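Side-chain contacts in EscN (Escherichia coli O127:H6, PDB 2OBL), which belongs to the ATP synthase alpha/beta family, being the P-loop nucleotide-binding and C-terminal part of a type III secretion system protein: residues L12-D17 / E24-A29; G75-S80 / E235-L240; M90-N93 / I99-L102; V130-T133 / L139-M142; T150-F155 / G213-I218. The protein carries 1 engineered substitution. One frame throughout, in Å; residues are numbered along the deposited sequence.

Interaction 1: L12-D17 / E24-A29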
# COMPACT_ATOMS: atom_id res chain seq x y z
N LEU A 12 -19.67 -2.77 6.95
CA LEU A 12 -19.03 -1.45 6.97
C LEU A 12 -19.03 -0.82 8.37
O LEU A 12 -20.06 -0.84 9.08
CB LEU A 12 -19.71 -0.49 5.99
CG LEU A 12 -19.48 -0.70 4.49
CD1 LEU A 12 -20.14 0.44 3.73
CD2 LEU A 12 -17.99 -0.77 4.17
N GLY A 13 -17.88 -0.28 8.75
CA GLY A 13 -17.70 0.36 10.04
C GLY A 13 -17.39 -0.62 11.15
O GLY A 13 -17.28 -0.24 12.32
N ARG A 14 -17.21 -1.89 10.81
CA ARG A 14 -17.07 -2.93 11.83
C ARG A 14 -15.69 -3.56 11.94
O ARG A 14 -14.96 -3.68 10.96
CB ARG A 14 -18.10 -4.03 11.62
CG ARG A 14 -19.53 -3.54 11.77
CD ARG A 14 -20.45 -4.67 12.18
NE ARG A 14 -21.58 -4.15 12.95
CZ ARG A 14 -21.71 -4.29 14.26
NH1 ARG A 14 -20.79 -4.94 14.98
NH2 ARG A 14 -22.77 -3.77 14.87
N LEU A 15 -15.35 -3.98 13.16
CA LEU A 15 -14.16 -4.79 13.40
C LEU A 15 -14.55 -6.25 13.31
O LEU A 15 -15.47 -6.70 14.00
CB LEU A 15 -13.60 -4.52 14.80
CG LEU A 15 -12.91 -3.18 15.02
CD1 LEU A 15 -12.85 -2.88 16.51
CD2 LEU A 15 -11.54 -3.25 14.43
N ILE A 16 -13.81 -6.97 12.48
CA ILE A 16 -14.15 -8.32 12.08
C ILE A 16 -12.91 -9.17 12.32
O ILE A 16 -11.80 -8.70 12.05
CB ILE A 16 -14.41 -8.27 10.54
CG1 ILE A 16 -15.63 -7.40 10.23
CG2 ILE A 16 -14.50 -9.63 9.96
CD1 ILE A 16 -16.86 -7.89 10.86
N ASP A 17 -13.08 -10.40 12.79
CA ASP A 17 -11.92 -11.28 13.01
C ASP A 17 -11.43 -11.96 11.74
O ASP A 17 -11.92 -11.65 10.65
CB ASP A 17 -12.13 -12.31 14.15
CG ASP A 17 -13.09 -13.44 13.79
OD1 ASP A 17 -13.45 -13.61 12.61
OD2 ASP A 17 -13.48 -14.19 14.72
N GLU A 24 -16.89 -6.73 17.91
CA GLU A 24 -17.43 -5.78 18.87
C GLU A 24 -18.68 -6.39 19.48
O GLU A 24 -19.47 -7.02 18.79
CB GLU A 24 -17.76 -4.45 18.21
CG GLU A 24 -16.53 -3.75 17.64
CD GLU A 24 -16.86 -2.85 16.48
OE1 GLU A 24 -17.21 -3.35 15.38
OE2 GLU A 24 -16.74 -1.62 16.66
N SER A 25 -18.84 -6.22 20.78
CA SER A 25 -19.99 -6.83 21.43
C SER A 25 -21.19 -5.90 21.36
O SER A 25 -21.26 -4.92 22.11
CB SER A 25 -19.67 -7.20 22.87
OG SER A 25 -19.88 -6.10 23.73
N ASN A 26 -22.09 -6.18 20.43
CA ASN A 26 -23.38 -5.49 20.35
C ASN A 26 -24.54 -6.42 20.72
O ASN A 26 -24.54 -7.59 20.36
CB ASN A 26 -23.62 -4.96 18.94
CG ASN A 26 -22.78 -3.74 18.62
OD1 ASN A 26 -23.10 -2.61 19.01
ND2 ASN A 26 -21.70 -3.95 17.88
N ILE A 27 -25.53 -5.89 21.42
CA ILE A 27 -26.69 -6.70 21.77
C ILE A 27 -27.53 -7.02 20.52
O ILE A 27 -28.22 -8.04 20.46
CB ILE A 27 -27.52 -6.06 22.90
CG1 ILE A 27 -28.55 -7.07 23.43
CG2 ILE A 27 -28.18 -4.79 22.40
CD1 ILE A 27 -29.01 -6.80 24.85
N VAL A 28 -27.47 -6.14 19.52
CA VAL A 28 -28.08 -6.42 18.23
C VAL A 28 -27.02 -6.73 17.19
O VAL A 28 -26.13 -5.91 16.92
CB VAL A 28 -28.99 -5.27 17.75
CG1 VAL A 28 -29.57 -5.58 16.38
CG2 VAL A 28 -30.11 -5.02 18.75
N ALA A 29 -27.11 -7.92 16.60
CA ALA A 29 -26.09 -8.39 15.67
C ALA A 29 -26.27 -7.80 14.27
O ALA A 29 -27.39 -7.57 13.82
CB ALA A 29 -26.10 -9.92 15.60
O HOH W 1 -18.33 0.04 14.84
O HOH W 2 -17.77 -5.90 15.17
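The backbones of Leu15 and Glu24 come within 6.4 Å of each other, CA to CA, and the touching parts run 119° apart, the irregular 24-29 passing steeply across 12-17. Glu24 carries the contact. Its extended side chain brings OE1 to 3.0 Å from Leu15 N, in an almost straight hydrogen bond (175° at the hydrogen) whose donor stands well above the carboxylate plane. Two waters complete the grip. One donates to both Glu24 OE2 and Gly13 O. The other has four partners: it donates to Glu24 OE1 at 2.6 Å and to Leu15 O, and accepts from Glu24 N and Arg14 NH1. A carboxylate suits this place because its two oxygens can serve a backbone N-H and both waters together. Arg14 adds charge but little direction: its NH1 lies 3.9 Å from Glu24 OE1, a long salt bridge in which the oxygen sits far out of the guanidinium plane. The amide of Asn26 comes up from the opposite direction to the edge of the same guanidinium, with its CG in plane and 3.8 Å from Arg14 NH2. Leu15 supplies the apolar part, crossing Glu24 at about a right angle so that CD1 rests on Glu24 CG at 3.9 Å. The loop thus lies on the surface, whereas 12-17 is tied into the sheet: Gly13, Arg14 and Ile16 bond through their backbones to the parallel strand 127-132, Leu15 packs on Leu129 and Val131 of that strand, and Leu12 reaches Phe155 of helix 138-156.

Interaction 2: G75-S80 / E235-L240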
# COMPACT_ATOMS: atom_id res chain seq x y z
N GLY A 75 2.98 -2.61 -3.75
CA GLY A 75 3.63 -3.00 -2.50
C GLY A 75 4.22 -1.78 -1.81
O GLY A 75 4.74 -0.88 -2.47
N ILE A 76 4.16 -1.75 -0.48
CA ILE A 76 4.91 -0.75 0.28
C ILE A 76 5.89 -1.53 1.15
O ILE A 76 5.48 -2.36 1.96
CB ILE A 76 3.99 0.11 1.18
CG1 ILE A 76 3.01 0.93 0.32
CG2 ILE A 76 4.85 1.01 2.10
CD1 ILE A 76 2.00 1.77 1.13
N PHE A 77 7.18 -1.26 0.94
CA PHE A 77 8.27 -1.98 1.61
C PHE A 77 8.84 -1.04 2.68
O PHE A 77 9.24 0.08 2.37
CB PHE A 77 9.37 -2.33 0.59
CG PHE A 77 8.96 -3.37 -0.42
CD1 PHE A 77 9.43 -4.68 -0.32
CD2 PHE A 77 8.09 -3.05 -1.46
CE1 PHE A 77 9.04 -5.65 -1.25
CE2 PHE A 77 7.69 -4.02 -2.38
CZ PHE A 77 8.16 -5.32 -2.27
N ALA A 78 8.86 -1.49 3.93
CA ALA A 78 9.26 -0.62 5.04
C ALA A 78 9.77 -1.40 6.25
O ALA A 78 9.20 -2.42 6.63
CB ALA A 78 8.09 0.27 5.46
N GLY A 79 10.84 -0.91 6.86
CA GLY A 79 11.27 -1.46 8.14
C GLY A 79 10.55 -0.77 9.29
O GLY A 79 9.55 -0.08 9.07
N SER A 80 11.08 -0.94 10.50
CA SER A 80 10.53 -0.31 11.69
C SER A 80 10.94 1.15 11.81
O SER A 80 12.04 1.53 11.39
CB SER A 80 11.01 -1.04 12.95
OG SER A 80 10.51 -2.35 12.97
N GLU A 235 9.28 -12.72 -3.97
CA GLU A 235 8.24 -13.20 -4.86
C GLU A 235 7.22 -12.10 -5.13
O GLU A 235 6.76 -11.96 -6.25
CB GLU A 235 7.56 -14.48 -4.33
CG GLU A 235 8.52 -15.69 -4.20
CD GLU A 235 9.24 -16.05 -5.49
OE1 GLU A 235 8.68 -15.82 -6.58
OE2 GLU A 235 10.36 -16.61 -5.42
N VAL A 236 6.88 -11.34 -4.10
CA VAL A 236 5.94 -10.23 -4.23
C VAL A 236 6.49 -9.18 -5.19
O VAL A 236 5.78 -8.71 -6.09
CB VAL A 236 5.61 -9.65 -2.84
CG1 VAL A 236 4.87 -8.34 -2.95
CG2 VAL A 236 4.79 -10.68 -2.02
N ARG A 237 7.77 -8.83 -5.04
CA ARG A 237 8.40 -7.88 -5.98
C ARG A 237 8.15 -8.24 -7.43
O ARG A 237 7.92 -7.38 -8.28
CB ARG A 237 9.91 -7.80 -5.74
CG ARG A 237 10.29 -7.03 -4.51
CD ARG A 237 11.81 -6.87 -4.50
NE ARG A 237 12.29 -6.10 -3.35
CZ ARG A 237 12.60 -4.81 -3.39
NH1 ARG A 237 12.44 -4.11 -4.51
NH2 ARG A 237 13.04 -4.21 -2.29
N SER A 238 8.26 -9.53 -7.72
CA SER A 238 8.14 -10.02 -9.08
C SER A 238 6.70 -10.05 -9.61
O SER A 238 6.48 -10.20 -10.81
CB SER A 238 8.81 -11.40 -9.20
OG SER A 238 10.22 -11.28 -9.11
N ILE A 239 5.72 -9.90 -8.72
CA ILE A 239 4.31 -9.93 -9.12
C ILE A 239 3.70 -8.54 -9.20
O ILE A 239 2.79 -8.32 -10.00
CB ILE A 239 3.46 -10.70 -8.10
CG1 ILE A 239 3.88 -12.17 -7.99
CG2 ILE A 239 1.98 -10.62 -8.50
CD1 ILE A 239 3.30 -12.85 -6.76
N LEU A 240 4.15 -7.63 -8.34
CA LEU A 240 3.52 -6.31 -8.18
C LEU A 240 3.54 -5.44 -9.44
O LEU A 240 4.42 -5.60 -10.30
CB LEU A 240 4.19 -5.54 -7.04
CG LEU A 240 4.01 -6.10 -5.63
CD1 LEU A 240 5.02 -5.39 -4.70
CD2 LEU A 240 2.59 -5.91 -5.14
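Phe77 receives the guanidinium of Arg237 over one face of its ring in a cation-pi contact, with Arg237 CZ 4.5 Å from the ring centroid and 22° off the normal. The two planes are inclined by 34°, and CZ is offset toward the ring's rim. The aliphatic part of the arginine shares in the packing, its CG lying 3.5 Å from Phe77 CZ. Leu240 comes to the edge of the same ring, CD1 being 3.8 Å from Phe77 CE2. The same methyl sits 3.5 Å from Gly75 CA, an approach made possible because glycine presents no side chain on that side of the strand. Together these side chains join helix 231-239 to strand 73-78, which runs parallel to both its neighbours in the central sheet; the strand runs into a sequence resembling the P-loop (Walker A), consistent with the nucleotide-binding fold of the family. Val236 O accepts from both Ile239 N and Leu240 N, which fixes the backbone from which the leucine branches. Farther out, Leu240 also packs on Leu204 of helix 194-204, and Phe77 on Val221 and His243 of the two flanking strands. The Arg237 side chain lies about 6 Å from the calcium ion, which Asn229 and Asp234 bind.

Interaction 3: M90-N93 / I99-L102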
# COMPACT_ATOMS: atom_id res chain seq x y z
N MET A 90 -2.55 8.06 6.04
CA MET A 90 -2.74 9.14 5.08
C MET A 90 -3.47 8.63 3.85
O MET A 90 -4.35 9.29 3.29
CB MET A 90 -1.40 9.72 4.65
CG MET A 90 -0.76 10.58 5.70
SD MET A 90 0.84 11.17 5.11
CE MET A 90 0.38 11.96 3.58
N ILE A 91 -3.08 7.43 3.43
CA ILE A 91 -3.67 6.82 2.25
C ILE A 91 -5.15 6.50 2.48
O ILE A 91 -5.99 6.81 1.64
CB ILE A 91 -2.89 5.54 1.79
CG1 ILE A 91 -1.50 5.93 1.26
CG2 ILE A 91 -3.69 4.85 0.70
CD1 ILE A 91 -0.54 4.73 1.07
N CYS A 92 -5.48 5.88 3.61
CA CYS A 92 -6.87 5.55 3.91
C CYS A 92 -7.73 6.81 3.94
O CYS A 92 -8.86 6.81 3.45
CB CYS A 92 -7.01 4.80 5.24
SG CYS A 92 -6.39 3.11 5.24
N ASN A 93 -7.19 7.90 4.48
CA ASN A 93 -7.96 9.13 4.63
C ASN A 93 -8.02 9.96 3.35
O ASN A 93 -8.93 10.76 3.17
CB ASN A 93 -7.37 9.96 5.76
CG ASN A 93 -7.56 9.30 7.12
OD1 ASN A 93 -8.51 8.56 7.33
ND2 ASN A 93 -6.64 9.57 8.04
N ILE A 99 -14.88 2.27 -0.77
CA ILE A 99 -14.84 1.33 0.34
C ILE A 99 -13.40 0.91 0.57
O ILE A 99 -12.68 0.63 -0.38
CB ILE A 99 -15.62 0.05 -0.01
CG1 ILE A 99 -17.08 0.38 -0.37
CG2 ILE A 99 -15.53 -0.97 1.12
CD1 ILE A 99 -17.94 0.64 0.83
N ILE A 100 -12.99 0.86 1.83
CA ILE A 100 -11.66 0.37 2.19
C ILE A 100 -11.81 -0.91 3.00
O ILE A 100 -12.54 -0.95 3.98
CB ILE A 100 -10.85 1.40 3.02
CG1 ILE A 100 -10.74 2.73 2.27
CG2 ILE A 100 -9.46 0.86 3.32
CD1 ILE A 100 -10.29 3.87 3.16
N VAL A 101 -11.12 -1.96 2.56
CA VAL A 101 -11.06 -3.17 3.33
C VAL A 101 -9.64 -3.32 3.82
O VAL A 101 -8.71 -3.46 3.02
CB VAL A 101 -11.49 -4.40 2.50
CG1 VAL A 101 -11.37 -5.67 3.32
CG2 VAL A 101 -12.91 -4.21 1.97
N LEU A 102 -9.48 -3.28 5.14
CA LEU A 102 -8.18 -3.36 5.79
C LEU A 102 -8.00 -4.74 6.40
O LEU A 102 -8.92 -5.30 7.00
CB LEU A 102 -8.08 -2.30 6.89
CG LEU A 102 -7.60 -0.92 6.48
CD1 LEU A 102 -8.05 0.13 7.47
CD2 LEU A 102 -6.08 -0.92 6.38
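Cys92 packs on Ile100 and Leu102 where helix 84-94 turns back to strand 99-105, the returning half of a beta-alpha-beta crossover that begins with strand 73-78. The CA atoms of Cys92 and Ile100 are 7.3 Å apart, a spacing bridged by side chains without any hydrogen bond. Ile100 reaches across with its terminal methyl: CD1 stands 3.3 Å from Cys92 O, 3.9 Å from Cys92 CA and 4.0 Å from Cys92 CB, so it presses on the helix backbone as much as on the side chain. With SG anti to the carbonyl carbon (chi1 -71°), Cys92 turns its sulfur toward the other partner, Leu102. There the sulfur meets both branches of the leucine fork nearly evenly, SG being 4.1 Å from Leu102 CD1 and 4.2 Å from CD2. A small, weakly polar cysteine fits where a helix lies close over a sheet, while long branched residues on the strand span the gap. Ile100 and Leu102, two apart, share this face of the strand; Ile99 and Val101 point to the other, against helix 138-156. Met165 of the neighbouring strand 161-167 touches both Cys92 and Leu102, and Leu119 also packs on the cysteine.

Interaction 4: V130-T133 / L139-M142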
# COMPACT_ATOMS: atom_id res chain seq x y z
N VAL A 130 -10.58 -5.97 9.12
CA VAL A 130 -10.28 -7.35 9.44
C VAL A 130 -9.02 -7.36 10.30
O VAL A 130 -7.93 -6.99 9.84
CB VAL A 130 -10.06 -8.20 8.18
CG1 VAL A 130 -9.71 -9.65 8.57
CG2 VAL A 130 -11.29 -8.14 7.27
N VAL A 131 -9.17 -7.73 11.56
CA VAL A 131 -8.05 -7.62 12.50
C VAL A 131 -7.75 -8.95 13.15
O VAL A 131 -8.63 -9.58 13.75
CB VAL A 131 -8.35 -6.59 13.60
CG1 VAL A 131 -7.21 -6.54 14.63
CG2 VAL A 131 -8.64 -5.22 12.98
N THR A 132 -6.50 -9.39 13.03
CA THR A 132 -6.04 -10.60 13.71
C THR A 132 -4.67 -10.35 14.32
O THR A 132 -3.66 -10.31 13.61
CB THR A 132 -5.97 -11.82 12.76
OG1 THR A 132 -5.15 -11.52 11.62
CG2 THR A 132 -7.36 -12.20 12.30
N THR A 133 -4.65 -10.17 15.64
CA THR A 133 -3.42 -9.84 16.33
C THR A 133 -2.50 -11.05 16.52
O THR A 133 -2.88 -12.19 16.23
CB THR A 133 -3.71 -9.20 17.68
OG1 THR A 133 -4.56 -10.08 18.42
CG2 THR A 133 -4.44 -7.88 17.47
N LEU A 139 -3.77 -20.19 11.97
CA LEU A 139 -4.84 -20.41 11.00
C LEU A 139 -5.71 -19.17 10.82
O LEU A 139 -6.09 -18.82 9.69
CB LEU A 139 -5.72 -21.60 11.40
CG LEU A 139 -6.71 -22.09 10.33
CD1 LEU A 139 -5.98 -22.58 9.10
CD2 LEU A 139 -7.61 -23.19 10.88
N GLU A 140 -6.04 -18.50 11.92
CA GLU A 140 -6.82 -17.29 11.85
C GLU A 140 -6.06 -16.15 11.16
O GLU A 140 -6.62 -15.43 10.36
CB GLU A 140 -7.29 -16.86 13.24
CG GLU A 140 -8.56 -16.07 13.19
CD GLU A 140 -8.89 -15.44 14.52
OE1 GLU A 140 -8.45 -15.97 15.55
OE2 GLU A 140 -9.59 -14.43 14.51
N ARG A 141 -4.78 -15.97 11.51
CA ARG A 141 -3.96 -14.93 10.87
C ARG A 141 -3.77 -15.15 9.36
O ARG A 141 -3.73 -14.20 8.55
CB ARG A 141 -2.62 -14.79 11.59
CG ARG A 141 -2.72 -14.18 12.99
CD ARG A 141 -1.36 -14.08 13.69
NE ARG A 141 -1.02 -15.31 14.40
CZ ARG A 141 -0.01 -16.12 14.09
NH1 ARG A 141 0.82 -15.84 13.09
NH2 ARG A 141 0.20 -17.22 14.81
N MET A 142 -3.64 -16.41 8.96
CA MET A 142 -3.58 -16.73 7.54
C MET A 142 -4.92 -16.45 6.86
O MET A 142 -4.96 -15.85 5.78
CB MET A 142 -3.21 -18.20 7.34
CG MET A 142 -3.27 -18.63 5.89
SD MET A 142 -2.94 -20.38 5.76
CE MET A 142 -2.75 -20.53 3.98
O HOH W 3 -9.06 -11.47 15.85
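Thr132 lies against the helix backbone at Arg141, the two CA atoms only 5.6 Å apart. Small and beta-branched, the threonine suits both its strand and this close approach. In the conformer described, one of two modelled, its hydroxyl is turned between the backbone N and the carbonyl carbon (chi1 55°), placing OG1 3.7 Å from Arg141 CA; packed against carbon, the buried hydroxyl finds no hydrogen-bond partner in the model. The methyl goes to the other partner, CG2 being 3.8 Å from Glu140 O and 3.9 Å from Glu140 OE2. No hydrogen bond crosses directly. Arg141 uses its aliphatic part here: CD rests 3.5 Å from Thr133 O, and the bend beyond it (chi3 -87°) turns NE aside to donate to Arg136 O. The contact belongs to the crossover in which strand 127-132 leads through a short connection into helix 138-156, and from there to the parallel strand 161-167, as in P-loop nucleotide-binding domains. Glu140, whose CG stands anti to the backbone N, reaches its carboxylate past the Thr132 methyl, and a water links it to the strand, donating to Val131 O at 2.9 Å and to Glu140 OE2 at 3.3 Å. The charge has firmer partners nearby: Arg136 makes a salt bridge to OE1, and Gly18 N donates to OE2. Met142, pointing away from the strand, packs on helix 169-182, whose Ala175 also touches Arg141.

Interaction 5: T150-F155 / G213-I218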
# COMPACT_ATOMS: atom_id res chain seq x y z
N THR A 150 -12.03 -11.55 0.02
CA THR A 150 -13.41 -11.95 -0.29
C THR A 150 -14.38 -10.80 -0.03
O THR A 150 -15.29 -10.56 -0.82
CB THR A 150 -13.80 -13.19 0.52
OG1 THR A 150 -12.96 -14.29 0.10
CG2 THR A 150 -15.27 -13.57 0.25
N ILE A 151 -14.19 -10.09 1.07
CA ILE A 151 -15.02 -8.94 1.37
C ILE A 151 -14.84 -7.83 0.33
O ILE A 151 -15.82 -7.19 -0.09
CB ILE A 151 -14.77 -8.44 2.81
CG1 ILE A 151 -15.29 -9.46 3.83
CG2 ILE A 151 -15.45 -7.09 3.02
CD1 ILE A 151 -14.79 -9.21 5.25
N ALA A 152 -13.60 -7.60 -0.08
CA ALA A 152 -13.32 -6.64 -1.15
C ALA A 152 -14.07 -7.02 -2.42
O ALA A 152 -14.60 -6.15 -3.10
CB ALA A 152 -11.79 -6.54 -1.41
N GLU A 153 -14.09 -8.31 -2.75
CA GLU A 153 -14.82 -8.79 -3.93
C GLU A 153 -16.32 -8.54 -3.79
O GLU A 153 -16.99 -8.16 -4.76
CB GLU A 153 -14.53 -10.27 -4.17
CG GLU A 153 -13.11 -10.55 -4.62
CD GLU A 153 -12.74 -12.02 -4.55
OE1 GLU A 153 -13.39 -12.75 -3.78
OE2 GLU A 153 -11.79 -12.43 -5.24
N TYR A 154 -16.85 -8.76 -2.59
CA TYR A 154 -18.27 -8.51 -2.36
C TYR A 154 -18.62 -7.05 -2.66
O TYR A 154 -19.59 -6.77 -3.37
CB TYR A 154 -18.69 -8.86 -0.93
CG TYR A 154 -20.05 -8.30 -0.58
CD1 TYR A 154 -21.22 -8.89 -1.06
CD2 TYR A 154 -20.17 -7.15 0.19
CE1 TYR A 154 -22.46 -8.36 -0.77
CE2 TYR A 154 -21.40 -6.61 0.48
CZ TYR A 154 -22.54 -7.21 0.01
OH TYR A 154 -23.75 -6.65 0.32
N PHE A 155 -17.83 -6.12 -2.12
CA PHE A 155 -18.07 -4.69 -2.36
C PHE A 155 -17.79 -4.25 -3.80
O PHE A 155 -18.54 -3.45 -4.37
CB PHE A 155 -17.36 -3.83 -1.31
CG PHE A 155 -18.06 -3.85 0.02
CD1 PHE A 155 -19.29 -3.22 0.18
CD2 PHE A 155 -17.53 -4.55 1.10
CE1 PHE A 155 -19.96 -3.25 1.40
CE2 PHE A 155 -18.20 -4.59 2.33
CZ PHE A 155 -19.41 -3.93 2.49
N GLY A 213 -17.10 -1.54 -10.65
CA GLY A 213 -16.25 -1.57 -9.47
C GLY A 213 -14.83 -1.99 -9.80
O GLY A 213 -14.48 -2.25 -10.96
N SER A 214 -14.00 -2.06 -8.77
CA SER A 214 -12.63 -2.49 -8.92
C SER A 214 -12.06 -2.77 -7.55
O SER A 214 -12.64 -2.36 -6.54
CB SER A 214 -11.80 -1.37 -9.56
OG SER A 214 -11.86 -0.21 -8.75
N ILE A 215 -10.92 -3.46 -7.53
CA ILE A 215 -10.14 -3.62 -6.32
C ILE A 215 -8.72 -3.20 -6.66
O ILE A 215 -8.06 -3.80 -7.53
CB ILE A 215 -10.10 -5.08 -5.81
CG1 ILE A 215 -11.52 -5.59 -5.49
CG2 ILE A 215 -9.18 -5.21 -4.60
CD1 ILE A 215 -11.53 -7.03 -5.06
N THR A 216 -8.28 -2.15 -5.99
CA THR A 216 -6.89 -1.72 -6.05
C THR A 216 -6.34 -2.15 -4.72
O THR A 216 -6.99 -1.93 -3.67
CB THR A 216 -6.80 -0.19 -6.19
OG1 THR A 216 -7.56 0.22 -7.33
CG2 THR A 216 -5.34 0.25 -6.35
N ALA A 217 -5.17 -2.78 -4.73
CA ALA A 217 -4.70 -3.40 -3.51
C ALA A 217 -3.31 -2.90 -3.15
O ALA A 217 -2.47 -2.74 -4.02
CB ALA A 217 -4.72 -4.91 -3.65
N ILE A 218 -3.11 -2.65 -1.86
CA ILE A 218 -1.80 -2.29 -1.34
C ILE A 218 -1.40 -3.34 -0.33
O ILE A 218 -2.14 -3.59 0.62
CB ILE A 218 -1.87 -0.93 -0.65
CG1 ILE A 218 -2.08 0.18 -1.68
CG2 ILE A 218 -0.62 -0.67 0.17
CD1 ILE A 218 -2.39 1.55 -1.01
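Ile215 extends one arm into helix 138-156 at Ala152 and Glu153. Its CG1 is anti to the carbonyl carbon (chi1 -60°) and CD1 continues the chain away from CA (chi2 177°), so the longer branch reaches straight out of the strand and does all the touching. CD1 lies 3.7 Å from Ala152 CB and, equally, 3.7 Å from Ala152 C and Glu153 N; the methyl therefore rests on the peptide link between the two residues as well as on the alanine methyl. One bond back, Ile215 CG1 is 3.9 Å from Ala152 O. Alanine is apt because its short side chain lets the helix backbone come this near, with CA atoms of Ala152 and Ile215 6.8 Å apart. Glu153 starts away from the strand, yet its CG, beside the backbone N (chi1 -69°), passes 3.9 Å from Ile215 CD1. Beyond CG the chain is extended, and it delivers the buried carboxylate to Arg206, whose NE makes a salt bridge with OE2. Thr150 OG1 meets the same arginine, so the polar ends gather beside the apolar contact. Ala152 also touches Val162, and Ile215 touches Leu164, both on strand 161-167, the parallel neighbour of 214-222. A helix laid across several parallel strands and packed through aliphatic side chains is characteristic of the alpha/beta nucleotide-binding domain of P-loop proteins.

How the interactions relate
All five contacts reach one mixed sheet. Interaction 3 is the middle: its centre is about 12 Å from that of interaction 5, and Val101 CG2 packs 4.0 Å from Ala152 CA. Helix 84-94 and helix 138-156 cover opposite faces of strand 99-105. Interactions 4 and 5 share helix 138-156, near its start and its end. Strand pairing links 1, 3 and 4: Leu102 O lies 2.8 Å from Val130 N, and Ile16 O 2.9 Å from Val131 N, both probable hydrogen bonds. Interaction 2, beside the calcium ion, meets 3 through Ile76 CD1 and Ile91 CD1 at 3.9 Å and encloses 3, 4 and 5 along the chain; its centre is about 32 Å from that of interaction 1.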